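Local coordinates for pyruvate kinase 1 (Trypanosoma brucei brucei, PDB 4KCT), which catalyses transfer of the phosphoryl group from phosphoenolpyruvate to ADP, giving pyruvate and ATP, and also has an intrinsic oxaloacetate decarboxylase activity, at residues Ala49-Ser54 against Glu59-Thr64; Ser155-Asp158 against Leu162-His165; Glu301-Asn306 against Asn341-Tyr346; Val362-Ile367 against Ser388-Gln393. All coordinates share one frame; numbering follows the deposited sequence. Where two conformers were deposited one is given.

Contact 1: Ala49-Ser54 against Glu59-Thr64; sequences ARMNFS and EYHQTT. With K (potassium ion), chain D.
The phenyl ring of F53 lies flat over the imidazole of H61 in an offset stack, the two centroids 3.9 Å apart and the planes only 14° from parallel. The overlap is close: F53 CE1 comes to 3.4 Å from H61 CG, while H61 CD2 sits above the middle of the phenyl ring. On the opposite face of the imidazole is Y60 CD2, so the ring is flanked on both sides, and its NE2 hydrogen-bonds to the backbone O of H55, which probably helps fix its rotation. M51 CB stands 3.8 Å from H61 ND1, and farther along the helix M51 CG meets T64 CG2 at 4.0 Å. The turn following the strand is shaped by N52, whose OD1 accepts from S54 N at 3.0 Å, an Asx turn. That same OD1 binds the potassium ion at 2.7 Å together with S54 OG, and D84 and T85 complete the protein share of the site. Strand 49-52 and helix 59-64 run antiparallel, at 176°, within the first two elements of a beta-alpha-beta unit in the TIM barrel. Strand 80-84, the third, touches M51 and F53 through I81 and L83, and helix 192-204 adds D197 against F53.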
loop_
_atom_site.group_PDB
_atom_site.type_symbol
_atom_site.label_atom_id
_atom_site.label_comp_id
_atom_site.label_asym_id
_atom_site.label_seq_id
_atom_site.Cartn_x
_atom_site.Cartn_y
_atom_site.Cartn_z
ATOM N N ALA A 49 33.041 12.395 21.542
ATOM C CA ALA A 49 33.270 13.497 22.456
ATOM C C ALA A 49 33.268 14.830 21.699
ATOM O O ALA A 49 34.003 15.006 20.721
ATOM C CB ALA A 49 34.598 13.304 23.199
ATOM N N ARG A 50 32.360 15.705 22.079
ATOM C CA ARG A 50 32.229 17.010 21.431
ATOM C C ARG A 50 32.984 18.080 22.237
ATOM O O ARG A 50 32.846 18.165 23.466
ATOM C CB ARG A 50 30.773 17.394 21.312
ATOM C CG ARG A 50 30.517 18.812 20.764
ATOM C CD ARG A 50 29.019 19.129 20.823
ATOM N NE ARG A 50 28.682 20.492 20.391
ATOM C CZ ARG A 50 28.257 21.442 21.216
ATOM N NH1 ARG A 50 28.138 21.194 22.536
ATOM N NH2 ARG A 50 27.980 22.645 20.739
ATOM N N MET A 51 33.889 18.781 21.559
ATOM C CA MET A 51 34.530 19.958 22.114
ATOM C C MET A 51 33.836 21.198 21.561
ATOM O O MET A 51 33.814 21.420 20.344
ATOM C CB MET A 51 36.013 19.990 21.721
ATOM C CG MET A 51 36.784 18.700 22.046
ATOM S SD MET A 51 38.490 18.793 21.496
ATOM C CE MET A 51 38.313 18.877 19.703
ATOM N N ASN A 52 33.290 22.011 22.455
ATOM C CA ASN A 52 32.607 23.214 22.065
ATOM C C ASN A 52 33.568 24.372 22.058
ATOM O O ASN A 52 33.912 24.910 23.120
ATOM C CB ASN A 52 31.466 23.520 23.033
ATOM C CG ASN A 52 30.638 24.724 22.589
ATOM O OD1 ASN A 52 30.898 25.332 21.535
ATOM N ND2 ASN A 52 29.653 25.079 23.389
ATOM N N PHE A 53 34.059 24.720 20.872
ATOM C CA PHE A 53 35.068 25.778 20.751
ATOM C C PHE A 53 34.465 27.167 20.828
ATOM O O PHE A 53 35.183 28.153 20.695
ATOM C CB PHE A 53 35.876 25.638 19.445
ATOM C CG PHE A 53 37.066 24.740 19.561
ATOM C CD1 PHE A 53 36.930 23.437 20.024
ATOM C CD2 PHE A 53 38.340 25.202 19.222
ATOM C CE1 PHE A 53 38.029 22.602 20.112
ATOM C CE2 PHE A 53 39.438 24.373 19.307
ATOM C CZ PHE A 53 39.292 23.085 19.792
ATOM N N SER A 54 33.166 27.264 21.102
ATOM C CA SER A 54 32.621 28.551 21.546
ATOM C C SER A 54 33.269 29.029 22.849
ATOM O O SER A 54 33.345 30.224 23.088
ATOM C CB SER A 54 31.106 28.493 21.707
ATOM O OG SER A 54 30.481 28.402 20.451
ATOM N N GLU A 59 44.569 25.278 24.709
ATOM C CA GLU A 59 45.149 24.486 25.784
ATOM C C GLU A 59 44.087 23.642 26.514
ATOM O O GLU A 59 44.313 22.459 26.823
ATOM C CB GLU A 59 45.882 25.399 26.774
ATOM C CG GLU A 59 46.188 24.753 28.111
ATOM C CD GLU A 59 46.889 25.711 29.075
ATOM O OE1 GLU A 59 47.994 25.369 29.542
ATOM O OE2 GLU A 59 46.338 26.807 29.360
ATOM N N TYR A 60 42.940 24.247 26.799
ATOM C CA TYR A 60 41.840 23.516 27.426
ATOM C C TYR A 60 41.407 22.309 26.557
ATOM O O TYR A 60 41.287 21.168 27.043
ATOM C CB TYR A 60 40.652 24.460 27.681
ATOM C CG TYR A 60 39.492 23.797 28.418
ATOM C CD1 TYR A 60 39.532 23.630 29.804
ATOM C CD2 TYR A 60 38.414 23.232 27.711
ATOM C CE1 TYR A 60 38.497 23.013 30.482
ATOM C CE2 TYR A 60 37.392 22.562 28.380
ATOM C CZ TYR A 60 37.440 22.452 29.764
ATOM O OH TYR A 60 36.469 21.747 30.432
ATOM N N HIS A 61 41.215 22.554 25.269
ATOM C CA HIS A 61 40.734 21.510 24.382
ATOM C C HIS A 61 41.778 20.494 24.087
ATOM O O HIS A 61 41.466 19.334 23.874
ATOM C CB HIS A 61 40.184 22.108 23.098
ATOM C CG HIS A 61 38.967 22.953 23.313
ATOM N ND1 HIS A 61 37.845 22.467 23.899
ATOM C CD2 HIS A 61 38.770 24.319 23.166
ATOM C CE1 HIS A 61 36.953 23.462 24.036
ATOM N NE2 HIS A 61 37.501 24.584 23.560
ATOM N N GLN A 62 43.053 20.886 24.153
ATOM C CA GLN A 62 44.123 19.905 24.033
ATOM C C GLN A 62 44.041 18.871 25.160
ATOM O O GLN A 62 44.279 17.679 24.941
ATOM C CB GLN A 62 45.512 20.576 24.053
ATOM C CG GLN A 62 46.653 19.569 23.851
ATOM C CD GLN A 62 46.719 19.047 22.429
ATOM O OE1 GLN A 62 46.890 19.819 21.493
ATOM N NE2 GLN A 62 46.482 17.739 22.252
ATOM N N THR A 63 43.781 19.341 26.375
ATOM C CA THR A 63 43.579 18.445 27.522
ATOM C C THR A 63 42.448 17.432 27.246
ATOM O O THR A 63 42.581 16.234 27.534
ATOM C CB THR A 63 43.310 19.251 28.816
ATOM O OG1 THR A 63 44.443 20.087 29.088
ATOM C CG2 THR A 63 43.082 18.336 30.017
ATOM N N THR A 64 41.336 17.919 26.699
ATOM C CA THR A 64 40.223 17.039 26.339
ATOM C C THR A 64 40.667 15.984 25.335
ATOM O O THR A 64 40.474 14.800 25.545
ATOM C CB THR A 64 39.030 17.837 25.757
ATOM O OG1 THR A 64 38.581 18.798 26.730
ATOM C CG2 THR A 64 37.827 16.853 25.379
HETATM K K K D . 29.876 26.011 19.089
HETATM O O HOH W 1 28.488 27.974 18.068
HETATM O O HOH W 2 27.184 25.584 20.074
#

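Contact 2: Ser155-Asp158 against Leu162-His165; sequences SKED and LKCH
S155 and K163 face each other as an antiparallel hydrogen-bonded pair, and here the contact is tight. K163 N donates to S155 O at 2.9 Å, and S155 N returns a bond to K163 O at 3.2 Å. The neighbouring pair, K156 with L162, is non-hydrogen-bonded, and its side chains lie on the other face of the sheet. There L162 CD2 packs 3.8 Å from K156 CA and also touches K156 CB; L162 is buried against L132, T133 and V110, whereas the long K156 chain is exposed, though it too brushes T133. Past K156 the pairing loosens into a classic beta bulge, in which E157 and D158 both face T161 near the end of the hairpin formed by strands 149-158 and 161-166.

On the face carrying S155 and K163 the polar ends gather. With chi1 at 60°, S155 OG is placed between its own backbone N and carbonyl carbon, from where it donates to E157 OE1 at 2.7 Å and accepts from K163 NZ at 3.1 Å. The lysine chain bends in its outer half to bring NZ round to the hydroxyl. E157 OE1 and K163 NZ remain 4.3 Å apart, too far for a direct salt bridge; the serine hydroxyl bridges the carboxylate and the ammonium by hydrogen bonds, and the two charges probably still attract each other across this surface.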
loop_
_atom_site.group_PDB
_atom_site.type_symbol
_atom_site.label_atom_id
_atom_site.label_comp_id
_atom_site.label_asym_id
_atom_site.label_seq_id
_atom_site.Cartn_x
_atom_site.Cartn_y
_atom_site.Cartn_z
ATOM N N SER A 155 10.407 51.580 11.462
ATOM C CA SER A 155 10.727 52.280 10.223
ATOM C C SER A 155 12.228 52.338 9.991
ATOM O O SER A 155 13.026 52.185 10.924
ATOM C CB SER A 155 10.148 53.694 10.241
ATOM O OG SER A 155 10.683 54.426 11.318
ATOM N N LYS A 156 12.610 52.516 8.739
ATOM C CA LYS A 156 13.989 52.792 8.400
ATOM C C LYS A 156 14.237 54.298 8.374
ATOM O O LYS A 156 13.597 55.005 7.618
ATOM C CB LYS A 156 14.309 52.196 7.039
ATOM C CG LYS A 156 15.682 52.585 6.521
ATOM C CD LYS A 156 16.191 51.551 5.543
ATOM C CE LYS A 156 16.676 52.198 4.269
ATOM N NZ LYS A 156 17.153 51.148 3.335
ATOM N N GLU A 157 15.155 54.785 9.212
ATOM C CA GLU A 157 15.422 56.238 9.322
ATOM C C GLU A 157 16.407 56.758 8.274
ATOM O O GLU A 157 16.232 57.854 7.737
ATOM C CB GLU A 157 15.920 56.596 10.718
ATOM C CG GLU A 157 14.938 56.253 11.827
ATOM C CD GLU A 157 13.583 56.922 11.626
ATOM O OE1 GLU A 157 12.644 56.248 11.132
ATOM O OE2 GLU A 157 13.480 58.142 11.893
ATOM N N ASP A 158 17.501 56.023 8.081
ATOM C CA ASP A 158 18.444 56.274 6.976
ATOM C C ASP A 158 19.138 54.951 6.680
ATOM O O ASP A 158 18.688 53.909 7.151
ATOM C CB ASP A 158 19.454 57.362 7.351
ATOM C CG ASP A 158 20.215 57.048 8.636
ATOM O OD1 ASP A 158 20.641 55.885 8.841
ATOM O OD2 ASP A 158 20.449 57.981 9.414
ATOM N N LEU A 162 17.595 51.924 12.032
ATOM C CA LEU A 162 16.216 51.500 12.153
ATOM C C LEU A 162 15.640 52.017 13.468
ATOM O O LEU A 162 16.306 51.994 14.508
ATOM C CB LEU A 162 16.127 49.969 12.107
ATOM C CG LEU A 162 16.684 49.334 10.831
ATOM C CD1 LEU A 162 16.673 47.812 10.949
ATOM C CD2 LEU A 162 15.874 49.784 9.625
ATOM N N LYS A 163 14.402 52.483 13.421
ATOM C CA LYS A 163 13.669 52.791 14.623
ATOM C C LYS A 163 12.821 51.576 15.007
ATOM O O LYS A 163 12.126 51.005 14.158
ATOM C CB LYS A 163 12.775 54.010 14.381
ATOM C CG LYS A 163 11.984 54.446 15.597
ATOM C CD LYS A 163 11.362 55.825 15.381
ATOM C CE LYS A 163 9.843 55.737 15.299
ATOM N NZ LYS A 163 9.349 55.651 13.891
ATOM N N CYS A 164 12.901 51.169 16.273
ATOM C CA CYS A 164 12.344 49.874 16.706
ATOM C C CYS A 164 11.460 50.048 17.940
ATOM O O CYS A 164 11.632 50.985 18.720
ATOM C CB CYS A 164 13.467 48.879 17.027
ATOM S SG CYS A 164 14.515 48.452 15.613
ATOM N N HIS A 165 10.549 49.109 18.133
ATOM C CA HIS A 165 9.655 49.127 19.279
ATOM C C HIS A 165 10.009 47.974 20.171
ATOM O O HIS A 165 10.021 46.836 19.723
ATOM C CB HIS A 165 8.212 48.985 18.785
ATOM C CG HIS A 165 7.198 48.783 19.892
ATOM N ND1 HIS A 165 6.964 47.572 20.456
ATOM C CD2 HIS A 165 6.266 49.665 20.459
ATOM C CE1 HIS A 165 5.958 47.681 21.356
ATOM N NE2 HIS A 165 5.535 48.959 21.357
#

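Contact 3: Glu301-Asn306 against Asn341-Tyr346; sequences ESMTSN and NEVVQY
M303 reaches across to helix 340-356 and passes the ring of Y346 at about a right angle to that side chain. The thioether lies oblique to the ring: SD of M303 is 4.6 Å from the Y346 centroid and 45° off the ring normal, a Met-aromatic contact. The methyl makes the nearest approach, with M303 CE 3.7 Å from Y346 CD2. Two torsions bring it there. CG of M303 is anti to the carbonyl carbon (chi1 -68°), which sends the chain toward the helix, and a bend at chi3 (70°) then turns the methyl along the helix surface, where it also touches E342 CB at 4.1 Å.

Nearer the backbone the packing is aliphatic. M303 CB meets CG2 of V343 at 3.9 Å, and this valine branch also lies beside the sulfur. Within the TIM barrel, segment 301-306 belongs to the loop that leads from strand 293-296 to helix 311-323, while helix 340-356 comes after strand 327-330, the last of the eight in the barrel, and the short helix 332-335. One methionine therefore ties the connection after the seventh strand to the long helix beyond the eighth. V343 is buried on L330 of that last strand and on L300 and T334.

The 3-10 turn that presents the methionine is fastened at its start: the carbonyl O of E301 takes both T304 N at 2.8 Å and T304 OG1 at 2.7 Å, the hydroxyl arriving on a lone pair. At the outer side Y346 has a cation-pi partner in R349 and packs on A272 of the second subunit.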
loop_
_atom_site.group_PDB
_atom_site.type_symbol
_atom_site.label_atom_id
_atom_site.label_comp_id
_atom_site.label_asym_id
_atom_site.label_seq_id
_atom_site.Cartn_x
_atom_site.Cartn_y
_atom_site.Cartn_z
ATOM N N GLU A 301 17.701 18.211 29.420
ATOM C CA GLU A 301 18.234 19.413 30.046
ATOM C C GLU A 301 18.123 19.392 31.590
ATOM O O GLU A 301 19.048 19.777 32.300
ATOM C CB GLU A 301 17.503 20.636 29.480
ATOM C CG GLU A 301 18.065 21.972 29.928
ATOM C CD GLU A 301 19.494 22.183 29.481
ATOM O OE1 GLU A 301 20.162 23.071 30.052
ATOM O OE2 GLU A 301 19.940 21.501 28.537
ATOM N N SER A 302 16.965 19.009 32.095
ATOM C CA SER A 302 16.723 19.128 33.533
ATOM C C SER A 302 17.682 18.218 34.315
ATOM O O SER A 302 17.900 18.420 35.519
ATOM C CB SER A 302 15.290 18.762 33.863
ATOM O OG SER A 302 15.084 17.359 33.723
ATOM N N MET A 303 18.265 17.222 33.638
ATOM C CA MET A 303 19.280 16.369 34.305
ATOM C C MET A 303 20.635 17.059 34.492
ATOM O O MET A 303 21.546 16.484 35.088
ATOM C CB MET A 303 19.465 15.015 33.597
ATOM C CG MET A 303 18.261 14.089 33.711
ATOM S SD MET A 303 18.644 12.342 33.394
ATOM C CE MET A 303 19.610 11.932 34.839
ATOM N N THR A 304 20.754 18.305 34.038
ATOM C CA THR A 304 21.872 19.122 34.438
ATOM C C THR A 304 21.915 19.240 35.980
ATOM O O THR A 304 23.003 19.183 36.589
ATOM C CB THR A 304 21.823 20.516 33.769
ATOM O OG1 THR A 304 21.723 20.345 32.346
ATOM C CG2 THR A 304 23.148 21.335 34.071
ATOM N N SER A 305 20.730 19.228 36.600
ATOM C CA SER A 305 20.579 19.520 38.036
ATOM C C SER A 305 19.901 18.390 38.783
ATOM O O SER A 305 19.858 18.416 40.006
ATOM C CB SER A 305 19.720 20.771 38.240
ATOM O OG SER A 305 20.475 21.926 38.012
ATOM N N ASN A 306 19.112 17.598 38.060
ATOM C CA ASN A 306 18.242 16.599 38.694
ATOM C C ASN A 306 18.611 15.210 38.266
ATOM O O ASN A 306 19.120 15.009 37.168
ATOM C CB ASN A 306 16.759 16.863 38.385
ATOM C CG ASN A 306 16.325 18.281 38.742
ATOM O OD1 ASN A 306 16.326 18.664 39.902
ATOM N ND2 ASN A 306 16.001 19.077 37.731
ATOM N N ASN A 341 27.197 10.819 34.204
ATOM C CA ASN A 341 27.049 9.376 33.901
ATOM C C ASN A 341 25.585 8.943 33.848
ATOM O O ASN A 341 25.189 8.207 32.953
ATOM C CB ASN A 341 27.815 8.509 34.899
ATOM C CG ASN A 341 29.298 8.796 34.882
ATOM O OD1 ASN A 341 29.864 9.059 33.829
ATOM N ND2 ASN A 341 29.904 8.912 36.076
ATOM N N GLU A 342 24.776 9.427 34.786
ATOM C CA GLU A 342 23.380 8.994 34.868
ATOM C C GLU A 342 22.599 9.510 33.630
ATOM O O GLU A 342 21.669 8.856 33.180
ATOM C CB GLU A 342 22.702 9.516 36.143
ATOM C CG GLU A 342 23.201 8.853 37.433
ATOM C CD GLU A 342 24.487 9.482 37.964
ATOM O OE1 GLU A 342 24.999 10.446 37.369
ATOM O OE2 GLU A 342 25.043 8.951 38.945
ATOM N N VAL A 343 22.898 10.731 33.189
ATOM C CA VAL A 343 22.197 11.286 32.023
ATOM C C VAL A 343 22.504 10.472 30.752
ATOM O O VAL A 343 21.585 10.099 30.013
ATOM C CB VAL A 343 22.421 12.821 31.828
ATOM C CG1 VAL A 343 23.846 13.133 31.441
ATOM C CG2 VAL A 343 21.481 13.365 30.751
ATOM N N VAL A 344 23.760 10.060 30.594
ATOM C CA VAL A 344 24.129 9.222 29.449
ATOM C C VAL A 344 23.475 7.842 29.545
ATOM O O VAL A 344 22.962 7.320 28.560
ATOM C CB VAL A 344 25.647 9.093 29.298
ATOM C CG1 VAL A 344 25.992 8.004 28.272
ATOM C CG2 VAL A 344 26.257 10.460 28.905
ATOM N N GLN A 345 23.453 7.278 30.748
ATOM C CA GLN A 345 22.787 5.998 30.962
ATOM C C GLN A 345 21.281 6.049 30.666
ATOM O O GLN A 345 20.753 5.148 30.024
ATOM C CB GLN A 345 23.053 5.477 32.392
ATOM C CG GLN A 345 24.512 5.037 32.605
ATOM C CD GLN A 345 24.887 4.962 34.087
ATOM O OE1 GLN A 345 24.019 4.926 34.939
ATOM N NE2 GLN A 345 26.181 5.036 34.386
ATOM N N TYR A 346 20.595 7.115 31.109
ATOM C CA TYR A 346 19.172 7.299 30.744
ATOM C C TYR A 346 19.026 7.409 29.244
ATOM O O TYR A 346 18.113 6.820 28.661
ATOM C CB TYR A 346 18.572 8.551 31.390
ATOM C CG TYR A 346 17.779 8.286 32.627
ATOM C CD1 TYR A 346 16.531 7.690 32.559
ATOM C CD2 TYR A 346 18.298 8.595 33.889
ATOM C CE1 TYR A 346 15.807 7.425 33.707
ATOM C CE2 TYR A 346 17.592 8.313 35.038
ATOM C CZ TYR A 346 16.327 7.774 34.939
ATOM O OH TYR A 346 15.627 7.487 36.080
#

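Contact 4: Val362-Ile367 against Ser388-Gln393; sequences VMFNSI and SAFEVQ
F390 meets F364 across the two helices through a single ring atom, CE2, which lies 3.9 Å from F364 CB and 4.1 Å from F364 CG. Before it in the sequence come S388 and A389, both directed to the inner side of helix 377-392, where they pack on V478 of strand 476-481. The backbone O of S388 receives V392 N at 3.0 Å, a helical bond spanning the turn that carries F390.

At F390 the helix turns a side chain toward helix 362-369. The ring bridges a sizeable distance, for the CA atoms of F364 and F390, the nearest pair between the segments, are 9.8 Å apart. From the other side, F364 CG is anti to the backbone N (chi1 174°), which carries its ring off toward helix 377-392. The two side chains pass each other in opposite directions. The rings meet obliquely, with centroids 5.9 Å apart and planes at 59°. F364 is buried and also touches V386 and A387 on helix 377-392, one turn before F390. Helix 377-392 belongs to the alpha/beta domain of pyruvate kinase, where it packs on the mixed sheet, and the phenylalanine pair is where helix 362-369 touches this part of it.

Next, E391 leaves the intrachain contact for the subunit interface, forming a salt bridge with K368 of the third subunit. Beyond the buried V392, at Q393, phi turns positive (56°), in a Schellman motif, with a weak bond from Q393 N back to F390 O at 3.3 Å; the Q393 side chain rests on P374 of that same neighbour.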
loop_
_atom_site.group_PDB
_atom_site.type_symbol
_atom_site.label_atom_id
_atom_site.label_comp_id
_atom_site.label_asym_id
_atom_site.label_seq_id
_atom_site.Cartn_x
_atom_site.Cartn_y
_atom_site.Cartn_z
ATOM N N VAL A 362 9.661 -1.146 8.174
ATOM C CA VAL A 362 9.046 0.063 7.608
ATOM C C VAL A 362 10.032 1.083 7.086
ATOM O O VAL A 362 9.869 1.562 5.958
ATOM C CB VAL A 362 8.036 0.732 8.559
ATOM C CG1 VAL A 362 7.663 2.127 8.042
ATOM C CG2 VAL A 362 6.781 -0.132 8.666
ATOM N N MET A 363 11.096 1.379 7.860
ATOM C CA MET A 363 12.115 2.303 7.381
ATOM C C MET A 363 12.805 1.731 6.157
ATOM O O MET A 363 13.025 2.444 5.172
ATOM C CB MET A 363 13.168 2.644 8.467
ATOM C CG MET A 363 12.725 3.706 9.468
ATOM S SD MET A 363 12.919 5.350 8.768
ATOM C CE MET A 363 14.541 5.819 9.407
ATOM N N PHE A 364 13.211 0.460 6.240
ATOM C CA PHE A 364 13.864 -0.177 5.105
ATOM C C PHE A 364 13.082 0.041 3.819
ATOM O O PHE A 364 13.639 0.489 2.777
ATOM C CB PHE A 364 14.066 -1.692 5.363
ATOM C CG PHE A 364 14.615 -2.448 4.162
ATOM C CD1 PHE A 364 15.930 -2.275 3.763
ATOM C CD2 PHE A 364 13.758 -3.202 3.339
ATOM C CE1 PHE A 364 16.445 -2.931 2.633
ATOM C CE2 PHE A 364 14.257 -3.825 2.165
ATOM C CZ PHE A 364 15.614 -3.732 1.856
ATOM N N ASN A 365 11.820 -0.350 3.846
ATOM C CA ASN A 365 10.971 -0.265 2.646
ATOM C C ASN A 365 10.745 1.173 2.176
ATOM O O ASN A 365 10.800 1.460 0.963
ATOM C CB ASN A 365 9.631 -0.964 2.902
ATOM C CG ASN A 365 9.760 -2.484 2.844
ATOM O OD1 ASN A 365 10.467 -3.013 1.997
ATOM N ND2 ASN A 365 9.239 -3.155 3.847
ATOM N N SER A 366 10.504 2.078 3.113
ATOM C CA SER A 366 10.255 3.496 2.754
ATOM C C SER A 366 11.492 4.133 2.139
ATOM O O SER A 366 11.406 4.869 1.133
ATOM C CB SER A 366 9.815 4.309 3.972
ATOM O OG SER A 366 8.586 3.851 4.481
ATOM N N ILE A 367 12.645 3.865 2.734
ATOM C CA ILE A 367 13.913 4.372 2.186
ATOM C C ILE A 367 14.224 3.789 0.802
ATOM O O ILE A 367 14.517 4.526 -0.120
ATOM C CB ILE A 367 15.097 4.112 3.153
ATOM C CG1 ILE A 367 14.917 4.968 4.422
ATOM C CG2 ILE A 367 16.448 4.408 2.472
ATOM C CD1 ILE A 367 15.713 4.468 5.601
ATOM N N SER A 388 18.100 -9.483 2.924
ATOM C CA SER A 388 18.369 -10.875 3.264
ATOM C C SER A 388 18.507 -11.078 4.776
ATOM O O SER A 388 18.056 -12.090 5.300
ATOM C CB SER A 388 19.589 -11.437 2.496
ATOM O OG SER A 388 20.805 -10.803 2.868
ATOM N N ALA A 389 19.043 -10.069 5.483
ATOM C CA ALA A 389 19.131 -10.117 6.958
ATOM C C ALA A 389 17.748 -10.194 7.600
ATOM O O ALA A 389 17.512 -10.974 8.546
ATOM C CB ALA A 389 19.897 -8.899 7.485
ATOM N N PHE A 390 16.822 -9.388 7.107
ATOM C CA PHE A 390 15.453 -9.509 7.579
ATOM C C PHE A 390 14.884 -10.891 7.249
ATOM O O PHE A 390 14.206 -11.485 8.080
ATOM C CB PHE A 390 14.570 -8.397 6.985
ATOM C CG PHE A 390 14.784 -7.052 7.626
ATOM C CD1 PHE A 390 14.528 -6.864 9.005
ATOM C CD2 PHE A 390 15.226 -5.976 6.876
ATOM C CE1 PHE A 390 14.606 -5.583 9.573
ATOM C CE2 PHE A 390 15.397 -4.711 7.465
ATOM C CZ PHE A 390 15.091 -4.524 8.816
ATOM N N GLU A 391 15.073 -11.368 6.007
ATOM C CA GLU A 391 14.420 -12.651 5.608
ATOM C C GLU A 391 14.894 -13.823 6.467
ATOM O O GLU A 391 14.123 -14.753 6.736
ATOM C CB GLU A 391 14.658 -13.005 4.141
ATOM C CG GLU A 391 14.471 -11.873 3.157
ATOM C CD GLU A 391 13.036 -11.468 2.990
ATOM O OE1 GLU A 391 12.749 -10.731 2.015
ATOM O OE2 GLU A 391 12.188 -11.872 3.831
ATOM N N VAL A 392 16.169 -13.825 6.825
ATOM C CA VAL A 392 16.707 -14.938 7.644
ATOM C C VAL A 392 16.791 -14.661 9.109
ATOM O O VAL A 392 17.281 -15.503 9.853
ATOM C CB VAL A 392 18.097 -15.436 7.211
ATOM C CG1 VAL A 392 18.070 -16.038 5.847
ATOM C CG2 VAL A 392 19.168 -14.352 7.376
ATOM N N GLN A 393 16.377 -13.466 9.526
ATOM C CA GLN A 393 16.517 -13.020 10.907
ATOM C C GLN A 393 17.982 -13.096 11.340
ATOM O O GLN A 393 18.297 -13.567 12.454
ATOM C CB GLN A 393 15.602 -13.849 11.858
ATOM C CG GLN A 393 14.114 -13.723 11.521
ATOM C CD GLN A 393 13.213 -14.543 12.445
ATOM O OE1 GLN A 393 13.591 -15.615 12.906
ATOM N NE2 GLN A 393 11.984 -14.110 12.585
#

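Overall arrangement
From the N terminus, contact 1 comes first and closes a short loop between the second barrel strand and the helix after it. Contact 2 closes a tighter turn, a hairpin in the mixed sheet inserted between barrel strands 80-84 and 208-211; its centre is about 41 Å from that of contact 1. Back in the barrel, contact 3 closes a 34-residue excursion, its nearest atoms about 10 Å from contact 1. Helix 340-356 is followed directly by helix 362-369, which opens contact 4; this closes a 20-residue span to the end of helix 377-392, in the alpha/beta domain. All four are in series, none nested or crossing, and contacts 2 and 4 lie farthest apart, about 58 Å between centres.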